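Local coordinates for EH1AB1 (Metagenome, PDB 6I8F), which hydrolyses ester bonds as a member of the alpha/beta-hydrolase fold, probably working through a nucleophile elbow and a Ser-His-Asp triad, at residues R82-L87 and S115-L120; R134-H139 and W233-P238; R153-R156 and S161-A164; G177-A182 and Y203-S208; S304-R307 and G312-A315. All coordinates share one frame; numbering follows the deposited sequence.

Contact 1. Residues R82-L87 and S115-L120; sequences RRYRPL and STCRRL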
# COMPACT_ATOMS: atom_id res chain seq x y z
N ARG A 82 26.45 -3.96 1.10
CA ARG A 82 26.56 -3.20 -0.12
C ARG A 82 25.54 -2.06 -0.07
O ARG A 82 24.36 -2.29 0.19
CB ARG A 82 26.38 -4.12 -1.32
CG ARG A 82 26.35 -3.39 -2.65
CD ARG A 82 26.36 -4.34 -3.81
NE ARG A 82 27.56 -5.17 -3.83
CZ ARG A 82 27.67 -6.30 -4.52
NH1 ARG A 82 26.70 -6.66 -5.35
NH2 ARG A 82 28.71 -7.09 -4.34
N ARG A 83 26.02 -0.83 -0.24
CA ARG A 83 25.19 0.36 -0.21
C ARG A 83 24.89 0.79 -1.64
O ARG A 83 25.78 0.78 -2.50
CB ARG A 83 25.86 1.53 0.52
CG ARG A 83 26.48 1.16 1.85
CD ARG A 83 26.69 2.38 2.73
NE ARG A 83 27.80 3.19 2.26
CZ ARG A 83 27.86 4.52 2.36
NH1 ARG A 83 26.76 5.24 2.53
NH2 ARG A 83 29.03 5.12 2.26
N TYR A 84 23.62 1.13 -1.87
CA TYR A 84 23.16 1.61 -3.14
C TYR A 84 22.59 3.03 -2.97
O TYR A 84 21.66 3.24 -2.19
CB TYR A 84 22.06 0.70 -3.69
CG TYR A 84 22.40 -0.76 -3.78
CD1 TYR A 84 22.24 -1.62 -2.70
CD2 TYR A 84 22.82 -1.31 -4.98
CE1 TYR A 84 22.50 -2.98 -2.80
CE2 TYR A 84 23.09 -2.67 -5.10
CZ TYR A 84 22.92 -3.51 -4.01
OH TYR A 84 23.18 -4.84 -4.14
N ARG A 85 23.19 3.99 -3.68
CA ARG A 85 22.73 5.37 -3.67
C ARG A 85 21.80 5.55 -4.86
O ARG A 85 22.18 5.25 -5.99
CB ARG A 85 23.94 6.31 -3.71
CG ARG A 85 23.57 7.79 -3.66
CD ARG A 85 24.76 8.66 -3.30
NE ARG A 85 24.28 9.99 -3.03
CZ ARG A 85 23.93 10.47 -1.84
NH1 ARG A 85 24.28 9.86 -0.71
NH2 ARG A 85 23.24 11.60 -1.80
N PRO A 86 20.56 6.05 -4.64
CA PRO A 86 19.60 6.22 -5.73
C PRO A 86 20.06 7.25 -6.77
O PRO A 86 20.66 8.26 -6.41
CB PRO A 86 18.31 6.71 -5.05
CG PRO A 86 18.74 7.22 -3.68
CD PRO A 86 20.03 6.51 -3.34
N LEU A 87 19.79 6.98 -8.05
CA LEU A 87 19.97 7.97 -9.11
C LEU A 87 19.28 9.27 -8.73
O LEU A 87 18.13 9.26 -8.30
CB LEU A 87 19.34 7.45 -10.40
CG LEU A 87 20.19 6.52 -11.25
CD1 LEU A 87 19.46 6.21 -12.54
CD2 LEU A 87 21.56 7.12 -11.53
N SER A 115 20.00 -6.62 -8.31
CA SER A 115 19.14 -5.87 -9.25
C SER A 115 17.89 -5.33 -8.55
O SER A 115 17.42 -4.21 -8.86
CB SER A 115 18.76 -6.71 -10.46
OG SER A 115 19.90 -7.03 -11.26
N THR A 116 17.35 -6.12 -7.62
CA THR A 116 16.18 -5.78 -6.83
C THR A 116 16.49 -4.60 -5.90
O THR A 116 15.68 -3.69 -5.78
CB THR A 116 15.68 -6.99 -6.03
OG1 THR A 116 15.32 -7.99 -6.98
CG2 THR A 116 14.53 -6.65 -5.11
N CYS A 117 17.64 -4.65 -5.21
CA CYS A 117 18.02 -3.57 -4.32
C CYS A 117 18.27 -2.27 -5.10
O CYS A 117 17.88 -1.20 -4.63
CB CYS A 117 19.25 -3.92 -3.50
SG CYS A 117 18.86 -5.08 -2.16
N ARG A 118 18.88 -2.39 -6.28
CA ARG A 118 19.13 -1.24 -7.15
C ARG A 118 17.79 -0.58 -7.49
O ARG A 118 17.66 0.65 -7.40
CB ARG A 118 19.86 -1.66 -8.43
CG ARG A 118 21.35 -1.93 -8.24
CD ARG A 118 21.91 -2.69 -9.43
NE ARG A 118 23.37 -2.84 -9.36
CZ ARG A 118 24.25 -1.97 -9.86
NH1 ARG A 118 23.85 -0.91 -10.54
NH2 ARG A 118 25.55 -2.19 -9.66
N ARG A 119 16.81 -1.40 -7.89
CA ARG A 119 15.51 -0.90 -8.31
C ARG A 119 14.82 -0.26 -7.11
O ARG A 119 14.23 0.81 -7.24
CB ARG A 119 14.65 -1.99 -8.95
CG ARG A 119 13.41 -1.46 -9.64
CD ARG A 119 12.64 -2.52 -10.42
NE ARG A 119 11.46 -1.95 -11.04
CZ ARG A 119 11.36 -1.57 -12.32
NH1 ARG A 119 12.37 -1.79 -13.14
NH2 ARG A 119 10.25 -1.00 -12.77
N LEU A 120 14.91 -0.89 -5.93
CA LEU A 120 14.25 -0.33 -4.74
C LEU A 120 14.83 1.05 -4.42
O LEU A 120 14.10 1.96 -4.05
CB LEU A 120 14.41 -1.29 -3.55
CG LEU A 120 13.59 -2.57 -3.60
CD1 LEU A 120 13.90 -3.45 -2.40
CD2 LEU A 120 12.10 -2.28 -3.66
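Y84 swings its ring carbon CG anti to its own carbonyl carbon (chi1 -54°), and C117 and R118 set SG and CG in the same sense, which brings a strand-borne phenol ring against the flank of a helix. C117 approaches over a face of the ring: its CB stands 3.9 Å from the centroid of the Y84 ring and 28° from the ring normal, a CH-pi contact displaced toward the rim, with C117 CB only 3.5 Å from Y84 CE1. The sulfur sits farther out, 5.1 Å from the same centroid in an oblique sulfur-aromatic contact. R118 touches through its aliphatic part, CG lying 3.6 Å from Y84 CD2, while its extended chain crosses the tyrosine at about a right angle and leaves guanidinium and ring planes 74° apart. D114 ties the polar ends together, accepting a hydrogen bond from Y84 OH and forming salt bridges with R118 and R82; the R118 guanidinium also has P62 as a partner. In the fold, strand 78-85 pairs with strand 127-132 through Y84 and V128, Y84 and R118 both touch V67 of strand 66-73, and C117 of helix 114-124 packs on Y99 of strand 94-100.

Contact 2. Residues R134-H139 and W233-P238; sequences RLAPEH and WEAYVP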
# COMPACT_ATOMS: atom_id res chain seq x y z
N ARG A 134 25.48 -14.37 8.07
CA ARG A 134 25.89 -15.79 8.13
C ARG A 134 24.70 -16.70 7.83
O ARG A 134 23.59 -16.39 8.25
CB ARG A 134 26.43 -16.18 9.51
CG ARG A 134 27.83 -15.66 9.77
CD ARG A 134 28.30 -15.95 11.17
NE ARG A 134 27.50 -15.24 12.15
CZ ARG A 134 27.34 -15.62 13.41
NH1 ARG A 134 27.93 -16.73 13.84
NH2 ARG A 134 26.59 -14.90 14.22
N LEU A 135 24.98 -17.81 7.14
CA LEU A 135 23.97 -18.76 6.68
C LEU A 135 24.20 -20.14 7.33
O LEU A 135 25.32 -20.51 7.70
CB LEU A 135 24.05 -18.85 5.15
CG LEU A 135 23.81 -17.54 4.39
CD1 LEU A 135 24.21 -17.69 2.93
CD2 LEU A 135 22.36 -17.11 4.48
N ALA A 136 23.09 -20.89 7.45
CA ALA A 136 23.07 -22.32 7.79
C ALA A 136 23.34 -23.12 6.52
O ALA A 136 23.07 -22.63 5.42
CB ALA A 136 21.72 -22.68 8.37
N PRO A 137 23.86 -24.36 6.64
CA PRO A 137 24.04 -25.08 7.90
C PRO A 137 25.26 -24.67 8.73
O PRO A 137 25.33 -25.02 9.90
CB PRO A 137 24.17 -26.56 7.49
CG PRO A 137 24.66 -26.51 6.07
CD PRO A 137 24.03 -25.26 5.49
N GLU A 138 26.19 -23.91 8.14
CA GLU A 138 27.47 -23.60 8.75
C GLU A 138 27.23 -22.82 10.05
O GLU A 138 27.91 -23.03 11.05
CB GLU A 138 28.36 -22.82 7.78
CG GLU A 138 28.77 -23.60 6.55
CD GLU A 138 27.83 -23.55 5.35
OE1 GLU A 138 26.64 -23.20 5.52
OE2 GLU A 138 28.27 -23.89 4.24
N HIS A 139 26.26 -21.90 10.01
CA HIS A 139 25.95 -21.02 11.12
C HIS A 139 24.45 -21.06 11.35
O HIS A 139 23.70 -20.22 10.82
CB HIS A 139 26.48 -19.60 10.82
CG HIS A 139 27.88 -19.59 10.32
ND1 HIS A 139 28.96 -19.88 11.14
CD2 HIS A 139 28.38 -19.35 9.09
CE1 HIS A 139 30.07 -19.81 10.43
NE2 HIS A 139 29.74 -19.48 9.17
N TRP A 233 15.13 -26.50 6.51
CA TRP A 233 14.69 -26.49 7.88
C TRP A 233 15.72 -27.17 8.80
O TRP A 233 16.02 -26.65 9.88
CB TRP A 233 13.30 -27.13 7.98
CG TRP A 233 12.75 -27.10 9.37
CD1 TRP A 233 12.76 -28.12 10.27
CD2 TRP A 233 12.17 -25.97 10.04
NE1 TRP A 233 12.21 -27.72 11.45
CE2 TRP A 233 11.83 -26.41 11.34
CE3 TRP A 233 11.89 -24.65 9.69
CZ2 TRP A 233 11.23 -25.57 12.28
CZ3 TRP A 233 11.29 -23.82 10.61
CH2 TRP A 233 10.97 -24.27 11.89
N GLU A 234 16.27 -28.30 8.36
CA GLU A 234 17.15 -29.13 9.18
C GLU A 234 18.56 -28.56 9.23
O GLU A 234 19.33 -28.86 10.14
CB GLU A 234 17.14 -30.57 8.65
CG GLU A 234 15.78 -31.23 8.83
CD GLU A 234 15.70 -32.72 8.58
OE1 GLU A 234 16.60 -33.27 7.90
OE2 GLU A 234 14.74 -33.33 9.07
N ALA A 235 18.90 -27.73 8.24
CA ALA A 235 20.17 -27.04 8.24
C ALA A 235 20.15 -25.93 9.29
O ALA A 235 21.15 -25.67 9.97
CB ALA A 235 20.44 -26.51 6.85
N TYR A 236 18.98 -25.30 9.45
CA TYR A 236 18.84 -24.03 10.18
C TYR A 236 18.51 -24.25 11.67
O TYR A 236 19.06 -23.59 12.54
CB TYR A 236 17.75 -23.20 9.48
CG TYR A 236 17.43 -21.87 10.13
CD1 TYR A 236 18.42 -20.95 10.42
CD2 TYR A 236 16.11 -21.53 10.42
CE1 TYR A 236 18.12 -19.73 10.99
CE2 TYR A 236 15.80 -20.31 10.99
CZ TYR A 236 16.80 -19.40 11.27
OH TYR A 236 16.49 -18.19 11.82
N VAL A 237 17.57 -25.16 11.94
CA VAL A 237 16.95 -25.24 13.26
C VAL A 237 17.50 -26.43 14.03
O VAL A 237 17.34 -27.57 13.60
CB VAL A 237 15.42 -25.31 13.16
CG1 VAL A 237 14.77 -25.27 14.54
CG2 VAL A 237 14.87 -24.20 12.28
N PRO A 238 18.16 -26.20 15.19
CA PRO A 238 18.53 -27.30 16.08
C PRO A 238 17.30 -28.08 16.57
O PRO A 238 16.28 -27.48 16.93
CB PRO A 238 19.23 -26.61 17.27
CG PRO A 238 19.68 -25.27 16.71
CD PRO A 238 18.63 -24.91 15.68
O HOH W 1 23.38 -26.81 10.77
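Most of the contact is van der Waals packing: A136 and P137 set small apolar groups against A235 and Y236 in the last turn of helix 230-236. The backbones run very close, with the CA atoms of P137 and A235 about 4.4 Å apart. P137 CB meets A235 CB at 3.8 Å, methyl against ring. A136 CB faces the helix, 3.7 Å from Y236 CA and 4.2 Å from Y236 CB. Because Y236 carries its CG anti to the backbone N (chi1 178°), the ring leaves the helix so that A136 CB sits at its edge, near its plane; F105 stacks on the same tyrosine and also bonds to the A136 backbone. F105 directly follows HGGG, a sequence that forms the oxyanion hole in hormone-sensitive-lipase-like esterases, to which this protein probably belongs. The peptide bond before P137 is cis, within a YRLAPE sequence that is consistent with the same family.

The second kind of interaction is polar and indirect. No hydrogen bond joins the two segments directly, but one water donates to P137 O at 2.8 Å and to A235 O at 2.6 Å. A136 CB also rests 3.4 Å from A235 O.

Helix 230-236 lies in the insertion between strands 198-202 and 262-267, probably part of the cap, and helix 43-55 touches P137 and A235 as well. The chemistry implies a join made by shape and one bridging water, in which two carbonyls that cannot bond to each other are both satisfied by the same donor.

Contact 3. Residues R153-R156 and S161-A164; sequences RHIR and SFGA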
# COMPACT_ATOMS: atom_id res chain seq x y z
N ARG A 153 21.60 -2.54 14.47
CA ARG A 153 22.12 -1.77 15.63
C ARG A 153 23.38 -0.99 15.19
O ARG A 153 23.53 0.16 15.51
CB ARG A 153 22.43 -2.70 16.82
CG ARG A 153 21.21 -3.29 17.52
CD ARG A 153 21.60 -4.07 18.76
NE ARG A 153 20.45 -4.51 19.54
CZ ARG A 153 20.37 -5.64 20.26
NH1 ARG A 153 21.35 -6.53 20.20
NH2 ARG A 153 19.32 -5.87 21.03
N HIS A 154 24.26 -1.64 14.43
CA HIS A 154 25.53 -1.02 14.02
C HIS A 154 25.30 0.18 13.09
O HIS A 154 25.91 1.24 13.24
CB HIS A 154 26.44 -2.06 13.36
CG HIS A 154 27.75 -1.49 12.92
ND1 HIS A 154 28.80 -1.30 13.80
CD2 HIS A 154 28.16 -1.03 11.72
CE1 HIS A 154 29.82 -0.77 13.14
NE2 HIS A 154 29.45 -0.60 11.86
N ILE A 155 24.43 0.00 12.09
CA ILE A 155 24.10 1.10 11.15
C ILE A 155 23.34 2.21 11.89
O ILE A 155 23.63 3.39 11.69
CB ILE A 155 23.37 0.56 9.92
CG1 ILE A 155 24.32 -0.33 9.11
CG2 ILE A 155 22.79 1.71 9.10
CD1 ILE A 155 23.64 -1.34 8.21
N ARG A 156 22.39 1.84 12.76
CA ARG A 156 21.64 2.80 13.59
C ARG A 156 22.63 3.65 14.41
O ARG A 156 22.51 4.86 14.46
CB ARG A 156 20.64 2.08 14.50
CG ARG A 156 19.87 2.98 15.46
CD ARG A 156 19.36 2.26 16.70
NE ARG A 156 20.41 1.65 17.52
CZ ARG A 156 20.26 0.57 18.30
NH1 ARG A 156 19.08 0.00 18.45
NH2 ARG A 156 21.31 0.06 18.92
N SER A 161 27.97 7.59 9.30
CA SER A 161 29.06 6.91 8.59
C SER A 161 28.52 6.21 7.35
O SER A 161 29.22 6.07 6.37
CB SER A 161 29.79 5.90 9.46
OG SER A 161 29.94 6.38 10.79
N PHE A 162 27.27 5.73 7.43
CA PHE A 162 26.63 5.02 6.32
C PHE A 162 25.79 5.98 5.47
O PHE A 162 25.04 5.54 4.61
CB PHE A 162 25.79 3.87 6.89
CG PHE A 162 26.60 2.76 7.49
CD1 PHE A 162 26.97 2.79 8.83
CD2 PHE A 162 27.03 1.69 6.72
CE1 PHE A 162 27.73 1.77 9.38
CE2 PHE A 162 27.79 0.67 7.27
CZ PHE A 162 28.14 0.72 8.60
N GLY A 163 25.92 7.30 5.69
CA GLY A 163 25.19 8.32 4.94
C GLY A 163 23.69 8.18 5.10
O GLY A 163 22.92 8.45 4.15
N ALA A 164 23.28 7.78 6.31
CA ALA A 164 21.91 7.47 6.65
C ALA A 164 21.35 8.51 7.61
O ALA A 164 21.99 8.89 8.60
CB ALA A 164 21.82 6.09 7.25
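F162 reaches toward helix 143-157 and turns one ring face to I155, with the tip running on to H154. Its CB is directed at the helix, and with CG anti to the carbonyl carbon (chi1 -69°) the ring is brought face-on to the isoleucine. CG is the first ring atom to meet anything across the contact, lying 4.2 Å from I155 CG1. One step further, F162 CD1 comes within 4.1 Å of I155 CA, so the ring also feels the helix backbone. The six carbons share a single partner over the face: I155 CG1 stands 3.8 Å from the centroid of the F162 ring and only 4° from the normal, an almost perfectly centred CH-pi contact.

This packing belongs to a beta-alpha-beta crossover of the alpha/beta-hydrolase fold, in which helix 143-157 links strand 127-132 to strand 169-174 past the intervening strand 94-100. I155 accordingly touches I129, I131 and I98 of the sheet, and F162 touches I129 too, while F81 meets the phenylalanine edge-to-face.

At the far end, F162 CZ lies 3.6 Å from H154 CD2, and F162 CE1 is 3.8 Å from H154 NE2, which is at the edge of the phenyl ring and in its plane. The two rings meet rim to rim, their planes 83° apart and their centroids separated by 5.6 Å. F72 stacks on the imidazole of H154.

Contact 4. Residues G177-A182 and Y203-S208; sequences GGAMAA and YPATDS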
# COMPACT_ATOMS: atom_id res chain seq x y z
N GLY A 177 14.28 -13.23 4.77
CA GLY A 177 14.71 -11.86 5.04
C GLY A 177 13.58 -11.03 5.64
O GLY A 177 13.83 -10.08 6.41
N GLY A 178 12.35 -11.34 5.25
CA GLY A 178 11.16 -10.68 5.79
C GLY A 178 10.99 -11.04 7.25
O GLY A 178 10.75 -10.18 8.08
N ALA A 179 11.16 -12.33 7.55
CA ALA A 179 11.11 -12.81 8.92
C ALA A 179 12.18 -12.06 9.73
O ALA A 179 11.89 -11.53 10.79
CB ALA A 179 11.31 -14.31 8.96
N MET A 180 13.40 -11.99 9.18
CA MET A 180 14.52 -11.30 9.83
C MET A 180 14.12 -9.86 10.17
O MET A 180 14.33 -9.41 11.28
CB MET A 180 15.77 -11.28 8.94
CG MET A 180 17.03 -10.95 9.72
SD MET A 180 18.56 -11.31 8.81
CE MET A 180 18.53 -13.10 8.75
N ALA A 181 13.56 -9.15 9.17
CA ALA A 181 13.16 -7.77 9.36
C ALA A 181 12.12 -7.68 10.48
O ALA A 181 12.24 -6.84 11.35
CB ALA A 181 12.64 -7.19 8.06
N ALA A 182 11.12 -8.56 10.46
CA ALA A 182 10.07 -8.51 11.49
C ALA A 182 10.69 -8.71 12.87
O ALA A 182 10.34 -8.02 13.85
CB ALA A 182 9.01 -9.54 11.21
N TYR A 203 6.53 -11.13 1.50
CA TYR A 203 6.09 -12.50 1.77
C TYR A 203 6.94 -13.12 2.87
O TYR A 203 7.63 -14.11 2.64
CB TYR A 203 5.98 -13.36 0.50
CG TYR A 203 7.03 -13.19 -0.57
CD1 TYR A 203 8.34 -13.58 -0.38
CD2 TYR A 203 6.68 -12.67 -1.80
CE1 TYR A 203 9.29 -13.44 -1.39
CE2 TYR A 203 7.60 -12.55 -2.83
CZ TYR A 203 8.91 -12.94 -2.62
OH TYR A 203 9.80 -12.80 -3.64
N PRO A 204 6.89 -12.58 4.10
CA PRO A 204 7.67 -13.13 5.21
C PRO A 204 7.12 -14.47 5.70
O PRO A 204 5.92 -14.72 5.57
CB PRO A 204 7.50 -12.06 6.31
CG PRO A 204 6.13 -11.46 6.03
CD PRO A 204 6.03 -11.46 4.51
N ALA A 205 8.01 -15.33 6.21
CA ALA A 205 7.66 -16.41 7.12
C ALA A 205 7.47 -15.79 8.51
O ALA A 205 8.32 -15.04 8.95
CB ALA A 205 8.77 -17.44 7.16
N THR A 206 6.34 -16.07 9.17
CA THR A 206 6.07 -15.43 10.46
C THR A 206 5.68 -16.44 11.55
O THR A 206 5.57 -16.05 12.72
CB THR A 206 4.97 -14.37 10.34
OG1 THR A 206 3.74 -15.02 10.00
CG2 THR A 206 5.31 -13.30 9.33
N ASP A 207 5.46 -17.71 11.19
CA ASP A 207 5.00 -18.69 12.18
C ASP A 207 5.52 -20.09 11.80
O ASP A 207 5.05 -20.69 10.84
CB ASP A 207 3.47 -18.65 12.29
CG ASP A 207 2.88 -19.51 13.40
OD1 ASP A 207 3.67 -20.05 14.23
OD2 ASP A 207 1.63 -19.64 13.43
N SER A 208 6.47 -20.59 12.60
CA SER A 208 7.06 -21.90 12.43
C SER A 208 6.34 -22.97 13.28
O SER A 208 6.72 -24.15 13.25
CB SER A 208 8.51 -21.87 12.80
OG SER A 208 9.22 -20.95 11.98
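P204 settles on G178 and A205 on A179 where helix 176-190 rises from what is probably the nucleophile elbow of an alpha/beta hydrolase, the GxSxG turn whose last glycine is G177. The proline is turned so that its CB stands over the flat face of the peptide group between G178 and A179, 3.8 Å from G178 C and 3.9 Å from A179 N. Carbon thus meets the pi surface of an amide, and the ring can come down so far because G178 has no side chain: the CA atoms of G178 and P204 are about 4.3 Å apart.

One residue on, the alanines meet differently. A179 and A205 keep their methyl groups 4.4 Å apart, CB to CB, and the closer approach is of a methyl group to a carbonyl oxygen. M180, by contrast, sets its CB away from the loop, and its side chain packs on F105 and on P144 and I145 of helix 143-157. Within the helix, the bonds A181 N to G177 O and A182 N to G178 O are each 2.9 Å, so the first turn is regular where the loop leans on it.

The loop itself continues from strand 198-202. Y203, at its start, has its CB directed away from the helix; its ring meets H300, the histidine of the probable triad, while its OH bonds to F303 N. E275 OE2 accepts bonds from T206 N and D207 N, and its side chain is touched by A205. The tightest spot in the contact is A179 CB against A205 O, at 3.1 Å.

Contact 5. Residues S304-R307 and G312-A315; sequences SLTR and GLKA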
# COMPACT_ATOMS: atom_id res chain seq x y z
N SER A 304 11.99 -11.09 -6.59
CA SER A 304 13.34 -11.06 -7.11
C SER A 304 13.50 -11.92 -8.37
O SER A 304 14.57 -11.92 -8.93
CB SER A 304 14.34 -11.43 -6.05
OG SER A 304 14.10 -12.74 -5.59
N LEU A 305 12.45 -12.60 -8.83
CA LEU A 305 12.50 -13.38 -10.09
C LEU A 305 12.04 -12.50 -11.26
O LEU A 305 11.28 -12.95 -12.13
CB LEU A 305 11.63 -14.63 -9.97
CG LEU A 305 12.21 -15.73 -9.09
CD1 LEU A 305 11.12 -16.73 -8.70
CD2 LEU A 305 13.37 -16.42 -9.78
N THR A 306 12.58 -11.28 -11.32
CA THR A 306 12.01 -10.24 -12.14
C THR A 306 12.47 -10.34 -13.60
O THR A 306 12.03 -9.56 -14.43
CB THR A 306 12.28 -8.88 -11.49
OG1 THR A 306 13.66 -8.81 -11.15
CG2 THR A 306 11.43 -8.69 -10.26
N ARG A 307 13.33 -11.32 -13.93
CA ARG A 307 13.62 -11.65 -15.33
C ARG A 307 12.39 -12.29 -15.98
O ARG A 307 12.08 -12.02 -17.14
CB ARG A 307 14.79 -12.63 -15.43
CG ARG A 307 15.05 -13.13 -16.84
CD ARG A 307 16.27 -14.00 -16.88
NE ARG A 307 16.39 -14.65 -18.17
CZ ARG A 307 17.36 -15.48 -18.51
NH1 ARG A 307 18.31 -15.78 -17.64
NH2 ARG A 307 17.36 -15.99 -19.73
N GLY A 312 6.80 -8.98 -10.40
CA GLY A 312 7.90 -8.73 -9.49
C GLY A 312 8.39 -7.29 -9.56
O GLY A 312 8.70 -6.69 -8.53
N LEU A 313 8.45 -6.73 -10.77
CA LEU A 313 8.90 -5.34 -10.93
C LEU A 313 7.81 -4.38 -10.41
O LEU A 313 8.13 -3.36 -9.80
CB LEU A 313 9.22 -5.06 -12.39
CG LEU A 313 10.38 -5.87 -12.97
CD1 LEU A 313 10.52 -5.59 -14.46
CD2 LEU A 313 11.69 -5.56 -12.24
N LYS A 314 6.54 -4.70 -10.66
CA LYS A 314 5.43 -3.93 -10.13
C LYS A 314 5.49 -3.93 -8.59
O LYS A 314 5.34 -2.88 -7.99
CB LYS A 314 4.10 -4.47 -10.64
CG LYS A 314 3.90 -4.34 -12.14
CD LYS A 314 2.91 -3.28 -12.55
CE LYS A 314 3.18 -2.71 -13.93
NZ LYS A 314 3.16 -3.79 -14.96
N ALA A 315 5.77 -5.11 -7.98
CA ALA A 315 5.86 -5.26 -6.53
C ALA A 315 7.05 -4.47 -5.97
O ALA A 315 6.90 -3.82 -4.91
CB ALA A 315 5.96 -6.71 -6.14
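T306 and L313 are pressed together more tightly than ordinary carbon packing, with T306 CB 3.5 Å from L313 CD2, although no hydrogen bond joins their segments. The contact lies where the loop following strand 298-299, just beyond H300 of the probable triad, turns into the C-terminal helix 310-327 of the alpha/beta-hydrolase fold. L305 is the centre of an inverse gamma turn, and the chain leaving it presents T306 to the first turns of that helix.

The threonine divides its two branches between different tasks. With chi1 at 49° the hydroxyl is tucked in between the two backbone branches and makes a hydrogen bond with A59 N, which fixes the rotation of the side chain. The methyl CG2 is thereby sent to the helix backbone, where it lies over the flat face of the peptide group joining G312 to L313. G312 brings no side chain of its own, and this leaves room for the methyl group; the CA atoms of T306 and G312 are about 5.1 Å apart.

L313 adds its side chain beside this methyl, its CG 3.9 Å from T306 CB and its side chain crossing that of the threonine obliquely. L313 also touches A59 of a loop and R119 of helix 114-124, while K314 packs on H326 of the second subunit. The methyl carbon T306 CG2 reaches 3.4 Å from G312 C and 3.6 Å from L313 N.

Overall arrangement
The five contacts spread round one mixed sheet. Contacts 1, 3 and 4 each bring in one of helices 114-124, 143-157 and 176-190. Along the chain, contact 1 closes first and contact 5 opens last, while contacts 3 and 4 both fall between the two halves of contact 2. Contact 1 touches contact 5 through R119 and L313, centres about 14 Å apart, and contact 3, about 16 Å away. Contact 4 lies nearest the chain centre and reaches contact 2 through S208 and W233 and contact 5 through Y203 and S304. Contacts 2 and 5, centres about 27 Å apart, lie on opposite sides of that centre, so together they run from the probable cap, past the probable nucleophile elbow, to the C-terminal helix.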